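Local coordinates for periplasmic binding protein (Veillonella parvula, PDB 4LJS) that probably captures a small ligand, such as an iron-siderophore or cobalamin-type compound, in the periplasm and delivers it to an ABC importer, at residues A[184-189]-A[311-315]; A[177-182]-A[299-304]; A[40-44]-A[163-167]; A[14-18]-A[64-68]. The contacts are given in a common frame with arbitrary orientation. Numbering follows the deposited sequence.

Interaction 1: A[184-189]-A[311-315]; sequences YTVAQT and YPNLY
Residues 184-189 lie at the C-terminal end of helix 168-188; Thr189 has phi/psi -123/10. Residues 311-315 follow helix 299-310. The closest CA atoms are Gln188 and Leu314, 7.7 Å apart. Tyr311 (chi1 m) points toward the helix end. Its CD2 lies 3.4 Å from Thr185 CG2, and its CD1 3.6 Å from Thr189 CG2. Thr189 OG1 sits over one ring face and donates to Thr185 O (2.9 Å). One water donates to Thr189 OG1 (2.8 Å) and Tyr311 OH (3.0 Å); Tyr311 OH also bonds Leu223 O. Residues 312-314 have helical angles, and Tyr315 N bonds Tyr311 O (3.1 Å). As in class III-type binding proteins, helix 168-188 probably links the two lobes; here its C-terminal end packs on the segment after helix 299-310. Leu314 (t, p) inserts CD2 4.0 Å from Thr189 CG2, and CD1 3.9 Å from Gln188 CB. Tyr315 (chi1 m) hydrogen-bonds Thr185 OG1 through OH (2.6 Å). Tyr315 OH lies at the edge of the Tyr184 ring, 3.4 Å from Tyr184 CD2.

Interaction 2: A[177-182]-A[299-304]; sequences EMQQSV and LLDSID. Unlike the reference sequence in segment 299-304: Ser302 (reference Gly).
Two helices run side by side: the long helix 168-188, which probably links the lobes as in class III-type binding proteins, and helix 299-310 near the C-terminus. Their local axes are nearly parallel, at 12°, and approach to 10.4 Å. Backbone bonds are regular i to i+4, such as Val182 N to Met178 O (3.1 Å) and Ile303 N to Leu299 O (3.0 Å). The nearest CA pairs are Met178 with Leu300 (6.2 Å) and Val182 with Ile303 (7.3 Å). The contact is mostly apolar, with no hydrogen bond across it. Met178, a selenomethionine in m, t, m, spans the gap. Its SE lies 4.0 Å from Leu299 CB, its CG 4.0 Å from Leu300 CD1 and its CB 3.6 Å from Ile303 CD1. Leu300 is t, p; Ile303 is m, t. Tyr155 and Ile158 of helix 151-164 also touch Met178. Two polar side chains give van der Waals contacts: Glu177, extended in t, t, brings OE2 3.9 Å from Leu300 CD2, while Ser181 OG lies 3.9 Å from Ile303 CG2.

Interaction 3: A[40-44]-A[163-167]; sequences YTAVP and RIFNR
This is a buried apolar contact in the N-terminal lobe, between the loop joining strand 34-40 to strand 47-50 and the C-terminal end of helix 151-164. The chain turns a corner at Thr41 and then extends through Ala42, Val43 and Pro44. Val43 and Phe165 have the closest CA atoms, 5.1 Å apart. Tyr40 (chi1 m) points toward the helix end. Ile164 (m, t) lies over one face of its ring: CG1 makes a CH-pi contact, 4.0 Å from the Tyr40 ring centroid and 15° off the normal, while CD1 is 3.5 Å from Tyr40 OH. The helix closes in a Schellman motif. Asn166 is its C-prime residue, with phi/psi 48/45; Asn166 N bonds weakly to Arg163 O (3.4 Å), and Arg167 N pairs with Gly162 O. Arg167 is then the N-cap residue of helix 168-188, so the Schellman turn sits at the junction of two successive helices. Pro44 packs its CD 3.5 Å from Ile164 O and its CG 3.6 Å from Ile164 CG2. Val43 (chi1 t) sets CG1 3.8 Å from Phe165 CD1 and CG2 4.0 Å from Asn166 CB. Phe165 has chi1 m; its CE1 is 4.3 Å from Pro44 CG. Leu110 of the parallel sheet touches Tyr40, Pro44, Ile164 and Phe165.

Interaction 4: A[14-18]-A[64-68]; sequences TPVHI and GDRIV
Residues 14-18 form an extended stretch without regular structure. Pro15 and Val16 have phi/psi near -54/141 and -61/139. Residues 64-66 form a 3-10 turn, with Ile67 N bonded to Gly64 O at 3.1 Å. The nearest CA atoms are Pro15 and Arg66, 6.3 Å apart. The contact joins the segment leading into strand 19-29 to the turn that precedes strand 67-71, an outermost strand, within this chain, of the four-stranded parallel sheet in the N-terminal lobe. Arg66 does most of the bridging. Its chain is stretched (chi1 m, chi2 t, chi3 t), and chi4 is -97°. NH2 donates to Val16 O at 2.7 Å, with an N-H...O angle of 148°. Pro15 CB covers one face of the guanidinium, 3.7 Å from Arg66 NH1. Ile18 (m, t) brings CD1 3.3 Å from Arg66 NH2. A water accepts from Ile18 N (2.8 Å) and Arg66 NH1 (3.2 Å). Arg66 also bonds Pro44 O through NH1 and forms a salt bridge with Glu63 through NE.

In the fold
Interactions 1 and 2 both use helix 168-188, and their centres are 13 Å apart. Both are partly buried. Interaction 2, nearer the middle of the chain, is mostly apolar, with no exposed touching residue. Interaction 1, at the helix end, has two and adds a hydroxyl hydrogen bond and a water bridge. Interactions 3 and 4 belong to the N-terminal lobe and touch directly: Val43 N lies 2.9 Å from Ile18 O, and Pro44 O 2.9 Å from Arg66 NH1, both probable hydrogen bonds. Interaction 3 is buried and apolar, whereas interaction 4 is a surface contact built round one arginine. Helices 151-164 and 168-188 follow each other, connecting interaction 3 to interactions 1 and 2.

Interaction 1: A[184-189]-A[311-315]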
loop_
_atom_site.group_PDB
_atom_site.type_symbol
_atom_site.label_atom_id
_atom_site.label_comp_id
_atom_site.label_asym_id
_atom_site.label_seq_id
_atom_site.Cartn_x
_atom_site.Cartn_y
_atom_site.Cartn_z
ATOM N N TYR A 184 -10.098 8.152 16.321
ATOM C CA TYR A 184 -10.057 9.502 16.860
ATOM C C TYR A 184 -10.799 10.460 15.930
ATOM O O TYR A 184 -11.668 11.213 16.371
ATOM C CB TYR A 184 -8.607 9.952 17.040
ATOM C CG TYR A 184 -8.453 11.431 17.289
ATOM C CD1 TYR A 184 -8.638 11.964 18.556
ATOM C CD2 TYR A 184 -8.117 12.298 16.249
ATOM C CE1 TYR A 184 -8.491 13.319 18.785
ATOM C CE2 TYR A 184 -7.972 13.647 16.465
ATOM C CZ TYR A 184 -8.158 14.154 17.732
ATOM O OH TYR A 184 -8.010 15.499 17.943
ATOM N N THR A 185 -10.446 10.413 14.646
ATOM C CA THR A 185 -11.057 11.251 13.620
ATOM C C THR A 185 -12.582 11.125 13.593
ATOM O O THR A 185 -13.300 12.128 13.646
ATOM C CB THR A 185 -10.483 10.921 12.217
ATOM O OG1 THR A 185 -9.098 11.271 12.174
ATOM C CG2 THR A 185 -11.202 11.704 11.138
ATOM N N VAL A 186 -13.078 9.893 13.526
ATOM C CA VAL A 186 -14.519 9.669 13.520
ATOM C C VAL A 186 -15.187 10.196 14.793
ATOM O O VAL A 186 -16.245 10.826 14.728
ATOM C CB VAL A 186 -14.864 8.183 13.335
ATOM C CG1 VAL A 186 -16.370 7.977 13.361
ATOM C CG2 VAL A 186 -14.270 7.656 12.032
ATOM N N ALA A 187 -14.563 9.959 15.948
ATOM C CA ALA A 187 -15.164 10.368 17.225
ATOM C C ALA A 187 -15.248 11.888 17.386
ATOM O O ALA A 187 -16.229 12.403 17.910
ATOM C CB ALA A 187 -14.426 9.741 18.410
ATOM N N GLN A 188 -14.224 12.603 16.926
ATOM C CA GLN A 188 -14.182 14.056 17.094
ATOM C C GLN A 188 -15.150 14.799 16.169
ATOM O O GLN A 188 -15.430 15.975 16.376
ATOM C CB GLN A 188 -12.759 14.582 16.884
ATOM C CG GLN A 188 -11.736 14.018 17.855
ATOM C CD GLN A 188 -12.084 14.302 19.309
ATOM O OE1 GLN A 188 -12.464 15.420 19.663
ATOM N NE2 GLN A 188 -11.961 13.285 20.160
ATOM N N THR A 189 -15.668 14.104 15.161
ATOM C CA THR A 189 -16.486 14.739 14.128
ATOM C C THR A 189 -17.885 14.133 13.973
ATOM O O THR A 189 -18.598 14.458 13.024
ATOM C CB THR A 189 -15.806 14.628 12.767
ATOM O OG1 THR A 189 -15.654 13.239 12.438
ATOM C CG2 THR A 189 -14.431 15.311 12.795
ATOM N N TYR A 311 -11.477 16.300 6.944
ATOM C CA TYR A 311 -11.820 17.117 8.108
ATOM C C TYR A 311 -10.840 18.260 8.407
ATOM O O TYR A 311 -10.156 18.235 9.426
ATOM C CB TYR A 311 -11.973 16.202 9.325
ATOM C CG TYR A 311 -12.982 15.096 9.101
ATOM C CD1 TYR A 311 -14.346 15.355 9.155
ATOM C CD2 TYR A 311 -12.574 13.796 8.812
ATOM C CE1 TYR A 311 -15.272 14.351 8.952
ATOM C CE2 TYR A 311 -13.508 12.778 8.606
ATOM C CZ TYR A 311 -14.853 13.064 8.679
ATOM O OH TYR A 311 -15.793 12.073 8.474
ATOM N N PRO A 312 -10.796 19.282 7.529
ATOM C CA PRO A 312 -9.847 20.404 7.626
ATOM C C PRO A 312 -9.955 21.174 8.941
ATOM O O PRO A 312 -8.976 21.774 9.385
ATOM C CB PRO A 312 -10.264 21.325 6.469
ATOM C CG PRO A 312 -11.047 20.466 5.548
ATOM C CD PRO A 312 -11.742 19.464 6.415
ATOM N N ASN A 313 -11.131 21.168 9.555
ATOM C CA ASN A 313 -11.301 21.864 10.825
ATOM C C ASN A 313 -10.664 21.124 11.991
ATOM O O ASN A 313 -10.206 21.742 12.948
ATOM C CB ASN A 313 -12.776 22.140 11.109
ATOM C CG ASN A 313 -13.337 23.231 10.227
ATOM O OD1 ASN A 313 -12.635 24.181 9.876
ATOM N ND2 ASN A 313 -14.606 23.099 9.855
ATOM N N LEU A 314 -10.648 19.800 11.913
ATOM C CA LEU A 314 -10.002 18.990 12.938
ATOM C C LEU A 314 -8.485 19.027 12.758
ATOM O O LEU A 314 -7.735 18.978 13.730
ATOM C CB LEU A 314 -10.501 17.547 12.876
ATOM C CG LEU A 314 -9.963 16.615 13.964
ATOM C CD1 LEU A 314 -10.319 17.155 15.335
ATOM C CD2 LEU A 314 -10.520 15.220 13.780
ATOM N N TYR A 315 -8.041 19.113 11.506
ATOM C CA TYR A 315 -6.614 19.139 11.199
ATOM C C TYR A 315 -6.205 20.432 10.485
ATOM O O TYR A 315 -5.934 20.418 9.279
ATOM C CB TYR A 315 -6.249 17.920 10.353
ATOM C CG TYR A 315 -6.564 16.618 11.042
ATOM C CD1 TYR A 315 -5.756 16.150 12.068
ATOM C CD2 TYR A 315 -7.677 15.860 10.678
ATOM C CE1 TYR A 315 -6.035 14.960 12.715
ATOM C CE2 TYR A 315 -7.967 14.662 11.323
ATOM C CZ TYR A 315 -7.139 14.220 12.343
ATOM O OH TYR A 315 -7.395 13.037 12.993
HETATM O O HOH W 1 -17.643 12.118 10.872
#

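Interaction 2: A[177-182]-A[299-304]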
loop_
_atom_site.group_PDB
_atom_site.type_symbol
_atom_site.label_atom_id
_atom_site.label_comp_id
_atom_site.label_asym_id
_atom_site.label_seq_id
_atom_site.Cartn_x
_atom_site.Cartn_y
_atom_site.Cartn_z
ATOM N N GLU A 177 -1.435 2.503 16.001
ATOM C CA GLU A 177 -1.294 3.914 15.652
ATOM C C GLU A 177 -2.321 4.286 14.586
ATOM O O GLU A 177 -3.013 5.302 14.688
ATOM C CB GLU A 177 0.125 4.180 15.140
ATOM C CG GLU A 177 0.333 5.522 14.453
ATOM C CD GLU A 177 1.790 5.763 14.066
ATOM O OE1 GLU A 177 2.563 4.779 13.984
ATOM O OE2 GLU A 177 2.161 6.940 13.854
HETATM N N MSE A 178 -2.417 3.442 13.566
HETATM C CA MSE A 178 -3.347 3.658 12.468
HETATM C C MSE A 178 -4.803 3.544 12.921
HETATM O O MSE A 178 -5.641 4.395 12.596
HETATM C CB MSE A 178 -3.046 2.671 11.338
HETATM C CG MSE A 178 -1.715 2.955 10.649
HETATM SE SE MSE A 178 -1.297 1.790 9.126
HETATM C CE MSE A 178 -1.208 0.090 10.022
ATOM N N GLN A 179 -5.101 2.498 13.683
ATOM C CA GLN A 179 -6.461 2.280 14.157
ATOM C C GLN A 179 -6.936 3.391 15.095
ATOM O O GLN A 179 -8.080 3.838 15.012
ATOM C CB GLN A 179 -6.570 0.931 14.863
ATOM C CG GLN A 179 -6.333 -0.273 13.962
ATOM C CD GLN A 179 -6.524 -1.580 14.715
ATOM O OE1 GLN A 179 -6.284 -1.650 15.922
ATOM N NE2 GLN A 179 -6.969 -2.616 14.011
ATOM N N GLN A 180 -6.061 3.826 15.995
ATOM C CA GLN A 180 -6.405 4.891 16.929
ATOM C C GLN A 180 -6.648 6.209 16.200
ATOM O O GLN A 180 -7.485 7.017 16.610
ATOM C CB GLN A 180 -5.304 5.069 17.974
ATOM C CG GLN A 180 -5.258 3.955 19.001
ATOM C CD GLN A 180 -4.171 4.149 20.040
ATOM O OE1 GLN A 180 -3.355 5.068 19.947
ATOM N NE2 GLN A 180 -4.155 3.278 21.038
ATOM N N SER A 181 -5.900 6.414 15.122
ATOM C CA SER A 181 -6.008 7.624 14.329
ATOM C C SER A 181 -7.368 7.706 13.627
ATOM O O SER A 181 -8.043 8.740 13.682
ATOM C CB SER A 181 -4.869 7.672 13.312
ATOM O OG SER A 181 -4.948 8.845 12.537
ATOM N N VAL A 182 -7.757 6.616 12.969
ATOM C CA VAL A 182 -9.061 6.525 12.324
ATOM C C VAL A 182 -10.189 6.765 13.339
ATOM O O VAL A 182 -11.099 7.555 13.090
ATOM C CB VAL A 182 -9.271 5.147 11.645
ATOM C CG1 VAL A 182 -10.724 4.962 11.235
ATOM C CG2 VAL A 182 -8.334 4.975 10.420
ATOM N N LEU A 299 -0.033 2.571 4.336
ATOM C CA LEU A 299 -1.420 2.909 4.641
ATOM C C LEU A 299 -1.503 4.119 5.595
ATOM O O LEU A 299 -2.474 4.874 5.575
ATOM C CB LEU A 299 -2.137 1.702 5.253
ATOM C CG LEU A 299 -3.597 1.904 5.670
ATOM C CD1 LEU A 299 -4.423 2.490 4.524
ATOM C CD2 LEU A 299 -4.200 0.607 6.146
ATOM N N LEU A 300 -0.477 4.299 6.425
ATOM C CA LEU A 300 -0.416 5.452 7.319
ATOM C C LEU A 300 -0.458 6.780 6.560
ATOM O O LEU A 300 -1.111 7.729 6.999
ATOM C CB LEU A 300 0.834 5.387 8.204
ATOM C CG LEU A 300 0.989 6.531 9.213
ATOM C CD1 LEU A 300 -0.244 6.638 10.126
ATOM C CD2 LEU A 300 2.273 6.385 10.034
ATOM N N ASP A 301 0.234 6.839 5.423
ATOM C CA ASP A 301 0.261 8.049 4.597
ATOM C C ASP A 301 -1.136 8.400 4.070
ATOM O O ASP A 301 -1.541 9.568 4.075
ATOM C CB ASP A 301 1.232 7.889 3.415
ATOM C CG ASP A 301 2.685 7.800 3.849
ATOM O OD1 ASP A 301 3.129 6.704 4.247
ATOM O OD2 ASP A 301 3.393 8.824 3.778
ATOM N N SER A 302 -1.866 7.391 3.602
ATOM C CA SER A 302 -3.200 7.635 3.064
ATOM C C SER A 302 -4.217 7.991 4.144
ATOM O O SER A 302 -5.059 8.862 3.927
ATOM C CB SER A 302 -3.696 6.466 2.219
ATOM O OG SER A 302 -3.571 5.224 2.881
ATOM N N ILE A 303 -4.134 7.328 5.298
ATOM C CA ILE A 303 -4.966 7.693 6.445
ATOM C C ILE A 303 -4.818 9.180 6.766
ATOM O O ILE A 303 -5.806 9.893 6.930
ATOM C CB ILE A 303 -4.609 6.879 7.706
ATOM C CG1 ILE A 303 -5.098 5.437 7.580
ATOM C CG2 ILE A 303 -5.245 7.502 8.939
ATOM C CD1 ILE A 303 -4.543 4.526 8.662
ATOM N N ASP A 304 -3.576 9.643 6.838
ATOM C CA ASP A 304 -3.288 11.049 7.119
ATOM C C ASP A 304 -3.816 12.008 6.057
ATOM O O ASP A 304 -4.434 13.025 6.381
ATOM C CB ASP A 304 -1.786 11.265 7.318
ATOM C CG ASP A 304 -1.292 10.719 8.651
ATOM O OD1 ASP A 304 -2.137 10.375 9.507
ATOM O OD2 ASP A 304 -0.062 10.637 8.848
#

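Interaction 3: A[40-44]-A[163-167]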
loop_
_atom_site.group_PDB
_atom_site.type_symbol
_atom_site.label_atom_id
_atom_site.label_comp_id
_atom_site.label_asym_id
_atom_site.label_seq_id
_atom_site.Cartn_x
_atom_site.Cartn_y
_atom_site.Cartn_z
ATOM N N TYR A 40 6.970 -21.556 9.807
ATOM C CA TYR A 40 8.277 -20.942 9.985
ATOM C C TYR A 40 8.882 -21.358 11.322
ATOM O O TYR A 40 8.295 -21.099 12.373
ATOM C CB TYR A 40 8.138 -19.423 9.940
ATOM C CG TYR A 40 7.603 -18.891 8.635
ATOM C CD1 TYR A 40 6.236 -18.902 8.359
ATOM C CD2 TYR A 40 8.463 -18.358 7.678
ATOM C CE1 TYR A 40 5.745 -18.406 7.158
ATOM C CE2 TYR A 40 7.982 -17.861 6.480
ATOM C CZ TYR A 40 6.628 -17.892 6.222
ATOM O OH TYR A 40 6.158 -17.399 5.026
ATOM N N THR A 41 10.047 -22.003 11.287
ATOM C CA THR A 41 10.727 -22.414 12.516
ATOM C C THR A 41 11.843 -21.444 12.918
ATOM O O THR A 41 12.434 -21.571 13.990
ATOM C CB THR A 41 11.318 -23.834 12.399
ATOM O OG1 THR A 41 12.175 -23.904 11.250
ATOM C CG2 THR A 41 10.207 -24.869 12.276
ATOM N N ALA A 42 12.127 -20.479 12.049
ATOM C CA ALA A 42 13.145 -19.474 12.320
ATOM C C ALA A 42 12.859 -18.225 11.495
ATOM O O ALA A 42 12.221 -18.297 10.443
ATOM C CB ALA A 42 14.538 -20.023 12.007
ATOM N N VAL A 43 13.320 -17.078 11.978
ATOM C CA VAL A 43 13.184 -15.828 11.238
ATOM C C VAL A 43 13.987 -15.945 9.941
ATOM O O VAL A 43 15.152 -16.322 9.972
ATOM C CB VAL A 43 13.690 -14.627 12.077
ATOM C CG1 VAL A 43 13.601 -13.337 11.285
ATOM C CG2 VAL A 43 12.899 -14.514 13.378
ATOM N N PRO A 44 13.356 -15.653 8.798
ATOM C CA PRO A 44 14.051 -15.719 7.504
ATOM C C PRO A 44 15.337 -14.900 7.528
ATOM O O PRO A 44 15.385 -13.856 8.180
ATOM C CB PRO A 44 13.049 -15.080 6.531
ATOM C CG PRO A 44 11.718 -15.297 7.159
ATOM C CD PRO A 44 11.949 -15.242 8.659
ATOM N N ARG A 163 4.693 -11.649 12.686
ATOM C CA ARG A 163 4.883 -12.997 13.221
ATOM C C ARG A 163 6.071 -13.709 12.565
ATOM O O ARG A 163 6.855 -14.382 13.238
ATOM C CB ARG A 163 3.618 -13.847 13.060
ATOM C CG ARG A 163 2.412 -13.363 13.835
ATOM C CD ARG A 163 1.237 -14.325 13.661
ATOM N NE ARG A 163 1.505 -15.627 14.272
ATOM C CZ ARG A 163 0.919 -16.765 13.910
ATOM N NH1 ARG A 163 0.030 -16.771 12.923
ATOM N NH2 ARG A 163 1.226 -17.900 14.528
ATOM N N ILE A 164 6.196 -13.567 11.252
ATOM C CA ILE A 164 7.284 -14.202 10.518
ATOM C C ILE A 164 8.654 -13.713 11.008
ATOM O O ILE A 164 9.578 -14.508 11.168
ATOM C CB ILE A 164 7.129 -13.997 8.989
ATOM C CG1 ILE A 164 5.911 -14.767 8.470
ATOM C CG2 ILE A 164 8.387 -14.437 8.240
ATOM C CD1 ILE A 164 5.646 -14.578 6.978
ATOM N N PHE A 165 8.769 -12.418 11.293
ATOM C CA PHE A 165 10.053 -11.833 11.680
ATOM C C PHE A 165 10.265 -11.658 13.169
ATOM O O PHE A 165 11.188 -10.953 13.581
ATOM C CB PHE A 165 10.258 -10.498 10.970
ATOM C CG PHE A 165 10.518 -10.647 9.508
ATOM C CD1 PHE A 165 11.793 -10.876 9.050
ATOM C CD2 PHE A 165 9.478 -10.611 8.600
ATOM C CE1 PHE A 165 12.038 -11.037 7.703
ATOM C CE2 PHE A 165 9.715 -10.770 7.255
ATOM C CZ PHE A 165 10.995 -10.989 6.804
ATOM N N ASN A 166 9.422 -12.311 13.965
ATOM C CA ASN A 166 9.397 -12.113 15.413
ATOM C C ASN A 166 9.385 -10.633 15.820
ATOM O O ASN A 166 10.128 -10.214 16.711
ATOM C CB ASN A 166 10.561 -12.842 16.093
ATOM C CG ASN A 166 10.337 -13.015 17.584
ATOM O OD1 ASN A 166 9.209 -13.231 18.024
ATOM N ND2 ASN A 166 11.403 -12.900 18.366
ATOM N N ARG A 167 8.553 -9.845 15.146
ATOM C CA ARG A 167 8.427 -8.422 15.446
ATOM C C ARG A 167 6.970 -8.112 15.748
ATOM O O ARG A 167 6.376 -7.206 15.167
ATOM C CB ARG A 167 8.925 -7.564 14.274
ATOM C CG ARG A 167 10.431 -7.647 14.023
ATOM C CD ARG A 167 11.240 -6.987 15.132
ATOM N NE ARG A 167 12.663 -6.958 14.807
ATOM C CZ ARG A 167 13.538 -6.123 15.360
ATOM N NH1 ARG A 167 13.127 -5.246 16.266
ATOM N NH2 ARG A 167 14.818 -6.160 15.004
#

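Interaction 4: A[14-18]-A[64-68]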
loop_
_atom_site.group_PDB
_atom_site.type_symbol
_atom_site.label_atom_id
_atom_site.label_comp_id
_atom_site.label_asym_id
_atom_site.label_seq_id
_atom_site.Cartn_x
_atom_site.Cartn_y
_atom_site.Cartn_z
ATOM N N THR A 14 26.148 -11.093 8.398
ATOM C CA THR A 14 25.027 -12.005 8.203
ATOM C C THR A 14 24.066 -11.885 9.380
ATOM O O THR A 14 24.511 -11.793 10.524
ATOM C CB THR A 14 25.542 -13.463 8.093
ATOM O OG1 THR A 14 26.166 -13.655 6.819
ATOM C CG2 THR A 14 24.415 -14.479 8.256
ATOM N N PRO A 15 22.747 -11.871 9.105
ATOM C CA PRO A 15 21.729 -11.759 10.161
ATOM C C PRO A 15 21.875 -12.806 11.263
ATOM O O PRO A 15 22.210 -13.960 10.987
ATOM C CB PRO A 15 20.417 -11.996 9.405
ATOM C CG PRO A 15 20.707 -11.575 8.015
ATOM C CD PRO A 15 22.139 -11.934 7.762
ATOM N N VAL A 16 21.633 -12.387 12.501
ATOM C CA VAL A 16 21.624 -13.287 13.647
ATOM C C VAL A 16 20.539 -14.350 13.478
ATOM O O VAL A 16 19.439 -14.059 12.995
ATOM C CB VAL A 16 21.377 -12.499 14.949
ATOM C CG1 VAL A 16 21.092 -13.436 16.109
ATOM C CG2 VAL A 16 22.569 -11.601 15.263
ATOM N N HIS A 17 20.856 -15.586 13.846
ATOM C CA HIS A 17 19.871 -16.660 13.804
ATOM C C HIS A 17 18.861 -16.479 14.939
ATOM O O HIS A 17 19.232 -16.428 16.109
ATOM C CB HIS A 17 20.557 -18.024 13.913
ATOM C CG HIS A 17 19.644 -19.184 13.660
ATOM N ND1 HIS A 17 19.053 -19.415 12.436
ATOM C CD2 HIS A 17 19.220 -20.179 14.476
ATOM C CE1 HIS A 17 18.303 -20.502 12.510
ATOM N NE2 HIS A 17 18.388 -20.984 13.737
ATOM N N ILE A 18 17.586 -16.363 14.591
ATOM C CA ILE A 18 16.543 -16.243 15.603
ATOM C C ILE A 18 15.507 -17.339 15.412
ATOM O O ILE A 18 14.808 -17.385 14.396
ATOM C CB ILE A 18 15.847 -14.877 15.558
ATOM C CG1 ILE A 18 16.873 -13.753 15.664
ATOM C CG2 ILE A 18 14.851 -14.767 16.686
ATOM C CD1 ILE A 18 16.273 -12.380 15.479
ATOM N N GLY A 64 15.114 -4.732 7.927
ATOM C CA GLY A 64 15.650 -4.363 6.627
ATOM C C GLY A 64 16.931 -5.090 6.253
ATOM O O GLY A 64 17.158 -5.387 5.083
ATOM N N ASP A 65 17.765 -5.381 7.245
ATOM C CA ASP A 65 19.027 -6.077 7.001
ATOM C C ASP A 65 18.830 -7.467 6.424
ATOM O O ASP A 65 19.734 -8.007 5.808
ATOM C CB ASP A 65 19.852 -6.183 8.281
ATOM C CG ASP A 65 20.718 -4.977 8.506
ATOM O OD1 ASP A 65 21.030 -4.285 7.512
ATOM O OD2 ASP A 65 21.093 -4.721 9.671
ATOM N N ARG A 66 17.653 -8.052 6.632
ATOM C CA ARG A 66 17.403 -9.412 6.161
ATOM C C ARG A 66 17.004 -9.458 4.684
ATOM O O ARG A 66 16.971 -10.526 4.073
ATOM C CB ARG A 66 16.371 -10.117 7.052
ATOM C CG ARG A 66 16.859 -10.264 8.491
ATOM C CD ARG A 66 15.866 -10.953 9.404
ATOM N NE ARG A 66 16.426 -11.107 10.748
ATOM C CZ ARG A 66 17.003 -12.219 11.194
ATOM N NH1 ARG A 66 17.074 -13.291 10.418
ATOM N NH2 ARG A 66 17.493 -12.267 12.426
ATOM N N ILE A 67 16.729 -8.290 4.109
ATOM C CA ILE A 67 16.355 -8.206 2.704
ATOM C C ILE A 67 17.574 -8.289 1.774
ATOM O O ILE A 67 18.470 -7.443 1.826
ATOM C CB ILE A 67 15.608 -6.900 2.399
ATOM C CG1 ILE A 67 14.351 -6.775 3.262
ATOM C CG2 ILE A 67 15.273 -6.825 0.914
ATOM C CD1 ILE A 67 13.612 -5.455 3.074
ATOM N N VAL A 68 17.597 -9.306 0.920
ATOM C CA VAL A 68 18.645 -9.433 -0.084
ATOM C C VAL A 68 18.257 -8.670 -1.344
ATOM O O VAL A 68 19.072 -7.948 -1.925
ATOM C CB VAL A 68 18.942 -10.906 -0.425
ATOM C CG1 VAL A 68 19.910 -11.000 -1.611
ATOM C CG2 VAL A 68 19.527 -11.611 0.789
HETATM O O HOH W 2 17.195 -16.191 11.872
#